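Local coordinates for ganglioside-induced differentiation-associated protein 2 (Homo sapiens, PDB 4UML) that is of unsettled function but carries a macro domain, the part crystallised here, a fold that in many relatives recognises ADP-ribose and related nucleotides, at residues L17-G21 against N54-W60; V190-L194 against L222-R226. The contacts are given in a common frame with arbitrary orientation. Numbering follows the deposited sequence.

Contact 1: residues L17-G21 against N54-W60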
loop_
_atom_site.group_PDB
_atom_site.type_symbol
_atom_site.label_atom_id
_atom_site.label_comp_id
_atom_site.label_asym_id
_atom_site.label_seq_id
_atom_site.Cartn_x
_atom_site.Cartn_y
_atom_site.Cartn_z
ATOM N N LEU A 17 16.322 3.556 -0.724
ATOM C CA LEU A 17 15.788 2.308 -1.271
ATOM C C LEU A 17 15.903 2.342 -2.779
ATOM O O LEU A 17 15.449 3.292 -3.414
ATOM C CB LEU A 17 14.319 2.068 -0.817
ATOM C CG LEU A 17 14.110 1.975 0.697
ATOM C CD1 LEU A 17 12.662 1.605 1.068
ATOM C CD2 LEU A 17 15.092 0.982 1.314
ATOM N N PRO A 18 16.499 1.294 -3.373
ATOM C CA PRO A 18 16.554 1.299 -4.829
ATOM C C PRO A 18 15.180 1.155 -5.518
ATOM O O PRO A 18 14.358 0.303 -5.156
ATOM C CB PRO A 18 17.497 0.133 -5.143
ATOM C CG PRO A 18 17.333 -0.796 -3.986
ATOM C CD PRO A 18 17.106 0.085 -2.793
ATOM N N SER A 19 14.972 2.034 -6.478
ATOM C CA SER A 19 13.776 2.176 -7.284
ATOM C C SER A 19 13.718 1.046 -8.312
ATOM O O SER A 19 14.759 0.497 -8.678
ATOM C CB SER A 19 13.900 3.503 -8.037
ATOM O OG SER A 19 12.648 4.027 -8.409
ATOM N N TRP A 20 12.525 0.716 -8.808
ATOM C CA TRP A 20 12.370 -0.288 -9.878
ATOM C C TRP A 20 13.070 0.188 -11.169
ATOM O O TRP A 20 13.730 -0.599 -11.861
ATOM C CB TRP A 20 10.878 -0.591 -10.117
ATOM C CG TRP A 20 10.609 -1.561 -11.227
ATOM C CD1 TRP A 20 10.100 -1.270 -12.465
ATOM C CD2 TRP A 20 10.805 -2.975 -11.191
ATOM N NE1 TRP A 20 9.983 -2.426 -13.214
ATOM C CE2 TRP A 20 10.407 -3.486 -12.453
ATOM C CE3 TRP A 20 11.297 -3.861 -10.225
ATOM C CZ2 TRP A 20 10.492 -4.838 -12.767
ATOM C CZ3 TRP A 20 11.371 -5.200 -10.527
ATOM C CH2 TRP A 20 10.959 -5.683 -11.793
ATOM N N GLY A 21 12.955 1.484 -11.456
ATOM C CA GLY A 21 13.713 2.111 -12.534
ATOM C C GLY A 21 15.243 2.113 -12.398
ATOM O O GLY A 21 15.918 2.599 -13.291
ATOM N N ASN A 54 8.516 4.335 -13.721
ATOM C CA ASN A 54 9.356 3.306 -13.135
ATOM C C ASN A 54 10.246 3.784 -12.027
ATOM O O ASN A 54 10.629 2.985 -11.168
ATOM C CB ASN A 54 10.276 2.682 -14.179
ATOM C CG ASN A 54 9.549 1.754 -15.131
ATOM O OD1 ASN A 54 8.306 1.659 -15.144
ATOM N ND2 ASN A 54 10.327 1.057 -15.942
ATOM N N GLY A 55 10.664 5.051 -12.119
ATOM C CA GLY A 55 11.537 5.661 -11.132
ATOM C C GLY A 55 10.835 5.943 -9.803
ATOM O O GLY A 55 11.496 6.119 -8.789
ATOM N N LYS A 56 9.506 5.940 -9.823
ATOM C CA LYS A 56 8.687 6.163 -8.629
ATOM C C LYS A 56 8.316 4.903 -7.864
ATOM O O LYS A 56 7.876 4.977 -6.725
ATOM C CB LYS A 56 7.430 6.881 -9.036
ATOM C CG LYS A 56 7.763 8.195 -9.713
ATOM C CD LYS A 56 6.530 8.894 -10.229
ATOM C CE LYS A 56 6.915 10.273 -10.748
ATOM N NZ LYS A 56 5.736 11.165 -10.792
ATOM N N VAL A 57 8.498 3.745 -8.475
ATOM C CA VAL A 57 8.101 2.498 -7.867
ATOM C C VAL A 57 9.280 1.861 -7.162
ATOM O O VAL A 57 10.388 1.806 -7.717
ATOM C CB VAL A 57 7.596 1.516 -8.935
ATOM C CG1 VAL A 57 7.401 0.130 -8.339
ATOM C CG2 VAL A 57 6.309 2.036 -9.512
ATOM N N VAL A 58 9.032 1.380 -5.948
ATOM C CA VAL A 58 10.005 0.694 -5.152
ATOM C C VAL A 58 9.409 -0.615 -4.597
ATOM O O VAL A 58 8.316 -0.625 -4.007
ATOM C CB VAL A 58 10.447 1.577 -3.960
ATOM C CG1 VAL A 58 11.461 0.852 -3.113
ATOM C CG2 VAL A 58 10.949 2.945 -4.420
ATOM N N LEU A 59 10.131 -1.721 -4.772
ATOM C CA LEU A 59 9.804 -2.964 -4.094
ATOM C C LEU A 59 10.775 -3.195 -2.948
ATOM O O LEU A 59 11.987 -3.223 -3.151
ATOM C CB LEU A 59 9.880 -4.138 -5.058
ATOM C CG LEU A 59 9.605 -5.527 -4.462
ATOM C CD1 LEU A 59 8.196 -5.643 -3.938
ATOM C CD2 LEU A 59 9.824 -6.620 -5.503
ATOM N N TRP A 60 10.251 -3.385 -1.741
ATOM C CA TRP A 60 11.106 -3.466 -0.574
ATOM C C TRP A 60 10.613 -4.540 0.325
ATOM O O TRP A 60 9.452 -4.496 0.769
ATOM C CB TRP A 60 11.088 -2.150 0.185
ATOM C CG TRP A 60 11.849 -2.171 1.439
ATOM C CD1 TRP A 60 13.220 -2.322 1.562
ATOM C CD2 TRP A 60 11.341 -2.005 2.766
ATOM N NE1 TRP A 60 13.573 -2.276 2.892
ATOM C CE2 TRP A 60 12.445 -2.061 3.647
ATOM C CE3 TRP A 60 10.059 -1.806 3.300
ATOM C CZ2 TRP A 60 12.300 -1.952 5.027
ATOM C CZ3 TRP A 60 9.912 -1.679 4.656
ATOM C CH2 TRP A 60 11.029 -1.738 5.515
HETATM O O HOH W 1 12.589 -1.419 -6.174
HETATM O O HOH W 2 14.010 -1.256 -2.767
#
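Trp20 and Leu17 bury the most surface, followed equally by Ser19 and Val58, where an N-terminal loop, extended through Ser19 and then turning at Trp20 and Gly21, lies along strand 57-61, the first and an outermost strand of the macro-domain sheet. Trp20 N donates to Val57 O at 2.6 Å, nearly linear, while its CB rests on Val57 CG1 at 4.0 Å; the indole NH is satisfied by Phe224 O. Ser19 OG gives a very short bond, 2.4 Å, to Gly55 O, and Gly21 N reaches Asn54 O at 2.8 Å, so the loop takes up the carbonyls of Asn54 and Gly55, just ahead of the strand. Two waters bridge Pro18 O to Leu59 N and Leu59 O. Leu17 closes this end: its CD1 sits over the five-membered ring of Trp60, a CH-pi contact 4.0 Å from the centroid, and its CB meets Val58 CG1 at 3.9 Å. The strand's other edge pairs in parallel with strand 203-208, and Leu220 of helix 210-223 packs against Trp20.

Contact 2: residues V190-L194 against L222-R226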
loop_
_atom_site.group_PDB
_atom_site.type_symbol
_atom_site.label_atom_id
_atom_site.label_comp_id
_atom_site.label_asym_id
_atom_site.label_seq_id
_atom_site.Cartn_x
_atom_site.Cartn_y
_atom_site.Cartn_z
ATOM N N VAL A 190 -1.923 0.982 -9.312
ATOM C CA VAL A 190 -0.885 1.970 -9.073
ATOM C C VAL A 190 -0.280 2.439 -10.412
ATOM O O VAL A 190 0.039 3.610 -10.567
ATOM C CB VAL A 190 0.229 1.421 -8.137
ATOM C CG1 VAL A 190 1.438 2.317 -8.110
ATOM C CG2 VAL A 190 -0.302 1.233 -6.723
ATOM N N ARG A 191 -0.077 1.508 -11.335
ATOM C CA ARG A 191 0.448 1.882 -12.672
ATOM C C ARG A 191 -0.425 2.974 -13.292
ATOM O O ARG A 191 0.068 4.051 -13.622
ATOM C CB ARG A 191 0.582 0.662 -13.580
ATOM C CG ARG A 191 0.811 0.995 -15.050
ATOM C CD ARG A 191 2.149 1.679 -15.244
ATOM N NE ARG A 191 2.309 2.319 -16.563
ATOM C CZ ARG A 191 3.331 2.132 -17.408
ATOM N NH1 ARG A 191 4.319 1.263 -17.173
ATOM N NH2 ARG A 191 3.348 2.825 -18.538
ATOM N N ARG A 192 -1.720 2.711 -13.373
ATOM C CA ARG A 192 -2.647 3.584 -14.056
ATOM C C ARG A 192 -2.768 4.908 -13.370
ATOM O O ARG A 192 -2.885 5.961 -14.026
ATOM C CB ARG A 192 -4.009 2.921 -14.195
ATOM C CG ARG A 192 -3.959 1.730 -15.128
ATOM C CD ARG A 192 -5.285 1.012 -15.211
ATOM N NE ARG A 192 -5.255 -0.019 -16.260
ATOM C CZ ARG A 192 -6.120 -1.032 -16.371
ATOM N NH1 ARG A 192 -7.110 -1.183 -15.493
ATOM N NH2 ARG A 192 -5.990 -1.911 -17.363
ATOM N N PHE A 193 -2.720 4.884 -12.049
ATOM C CA PHE A 193 -2.748 6.130 -11.298
ATOM C C PHE A 193 -1.470 6.922 -11.503
ATOM O O PHE A 193 -1.510 8.158 -11.572
ATOM C CB PHE A 193 -2.925 5.855 -9.798
ATOM C CG PHE A 193 -2.777 7.068 -8.938
ATOM C CD1 PHE A 193 -1.530 7.447 -8.469
ATOM C CD2 PHE A 193 -3.895 7.811 -8.566
ATOM C CE1 PHE A 193 -1.387 8.558 -7.652
ATOM C CE2 PHE A 193 -3.761 8.927 -7.743
ATOM C CZ PHE A 193 -2.500 9.306 -7.296
ATOM N N LEU A 194 -0.326 6.254 -11.542
ATOM C CA LEU A 194 0.900 7.000 -11.682
ATOM C C LEU A 194 1.028 7.606 -13.095
ATOM O O LEU A 194 1.632 8.663 -13.259
ATOM C CB LEU A 194 2.110 6.137 -11.372
ATOM C CG LEU A 194 2.424 5.858 -9.899
ATOM C CD1 LEU A 194 3.554 4.857 -9.787
ATOM C CD2 LEU A 194 2.807 7.133 -9.178
ATOM N N LEU A 222 5.345 -6.796 -15.883
ATOM C CA LEU A 222 4.142 -6.713 -16.717
ATOM C C LEU A 222 3.464 -5.338 -16.648
ATOM O O LEU A 222 2.951 -4.823 -17.662
ATOM C CB LEU A 222 3.201 -7.851 -16.306
ATOM C CG LEU A 222 1.730 -7.988 -16.706
ATOM C CD1 LEU A 222 1.512 -8.073 -18.215
ATOM C CD2 LEU A 222 1.171 -9.246 -16.027
ATOM N N TYR A 223 3.462 -4.729 -15.459
ATOM C CA TYR A 223 2.866 -3.410 -15.272
ATOM C C TYR A 223 3.871 -2.282 -15.400
ATOM O O TYR A 223 3.490 -1.166 -15.711
ATOM C CB TYR A 223 2.127 -3.355 -13.922
ATOM C CG TYR A 223 1.034 -4.369 -13.948
ATOM C CD1 TYR A 223 -0.111 -4.127 -14.665
ATOM C CD2 TYR A 223 1.193 -5.616 -13.361
ATOM C CE1 TYR A 223 -1.100 -5.065 -14.752
ATOM C CE2 TYR A 223 0.197 -6.561 -13.441
ATOM C CZ TYR A 223 -0.941 -6.273 -14.143
ATOM O OH TYR A 223 -1.936 -7.205 -14.253
ATOM N N PHE A 224 5.153 -2.595 -15.213
ATOM C CA PHE A 224 6.207 -1.588 -15.269
ATOM C C PHE A 224 7.383 -2.124 -16.109
ATOM O O PHE A 224 8.474 -2.357 -15.582
ATOM C CB PHE A 224 6.650 -1.213 -13.844
ATOM C CG PHE A 224 5.541 -0.611 -12.996
ATOM C CD1 PHE A 224 5.286 0.752 -13.009
ATOM C CD2 PHE A 224 4.757 -1.420 -12.183
ATOM C CE1 PHE A 224 4.264 1.304 -12.232
ATOM C CE2 PHE A 224 3.739 -0.873 -11.404
ATOM C CZ PHE A 224 3.495 0.483 -11.431
ATOM N N PRO A 225 7.139 -2.371 -17.417
ATOM C CA PRO A 225 8.238 -2.856 -18.278
ATOM C C PRO A 225 9.465 -1.927 -18.231
ATOM O O PRO A 225 9.319 -0.702 -18.270
ATOM C CB PRO A 225 7.613 -2.854 -19.680
ATOM C CG PRO A 225 6.446 -1.940 -19.608
ATOM C CD PRO A 225 5.928 -2.058 -18.198
ATOM N N ARG A 226 10.653 -2.512 -18.131
ATOM C CA ARG A 226 11.914 -1.749 -17.999
ATOM C C ARG A 226 12.605 -1.379 -19.338
ATOM O O ARG A 226 13.150 -0.286 -19.466
ATOM C CB ARG A 226 12.905 -2.542 -17.150
ATOM C CG ARG A 226 12.499 -2.743 -15.705
ATOM C CD ARG A 226 12.954 -4.110 -15.233
ATOM N NE ARG A 226 13.509 -4.090 -13.888
ATOM C CZ ARG A 226 14.120 -5.133 -13.325
ATOM N NH1 ARG A 226 14.242 -6.278 -13.989
ATOM N NH2 ARG A 226 14.602 -5.035 -12.092
HETATM O O HOH W 3 7.232 1.247 -17.533
#
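Two helices of the macro-domain alpha/beta fold approach here, and the chain leaves the second of them at the contact. Residues 190-194 are regular helix within 179-197, with Leu194 N bonded to Val190 O at 2.8 Å, whereas helix 210-223 ends at Tyr223 and Phe224 departs from helical phi/psi. The backbones come closest at Arg191 and Tyr223, whose CA atoms are 6.4 Å apart. Arg191 and Phe224 have the most surface covered. The CA-to-CB bond of Phe224 points sideways, yet its ring reaches the helix, where CZ lies 3.6 Å from Arg191 CA and 4.3 Å from Val190 CG1, and CE1 is 4.4 Å from Leu194 CD1; Val53 and Val57 also pack on this ring. Arg191 runs the other way, its aliphatic part beside the phenylalanine and its guanidinium beside the end of helix 210-223. The charge is balanced by a salt bridge from NE to Glu195 within its own helix, while NH2 bonds to Leu48 O. Tyr223 OH is held by His184. The remaining terminal nitrogen, Arg191 NH1, donates to Tyr223 O at 3.0 Å and makes a weak bond to a water that donates to Pro225 O at 2.9 Å.

In the fold
Both contacts lie on the same side of the domain, their centres about 11 Å apart. Contact 2 is buried and joins helix 179-197 to the end of helix 210-223 and the residues that follow it, through an aromatic ring and an arginine; contact 1 is only partly buried, with backbone bonds, a serine hydroxyl, waters and a CH-pi contact fastening a loop to an outer strand and the residues just before it. Phe224 and Pro225 tie them together: Phe224 O accepts from Trp20 NE1 (2.8 Å), Pro225 O from Asn54 ND2 (3.1 Å), and Phe224 CE1 packs on Val57 CG2 (3.5 Å). Arg226 adds a cation-pi interaction with Trp20. Loop and C-terminal segment thus join beside strand 57-61.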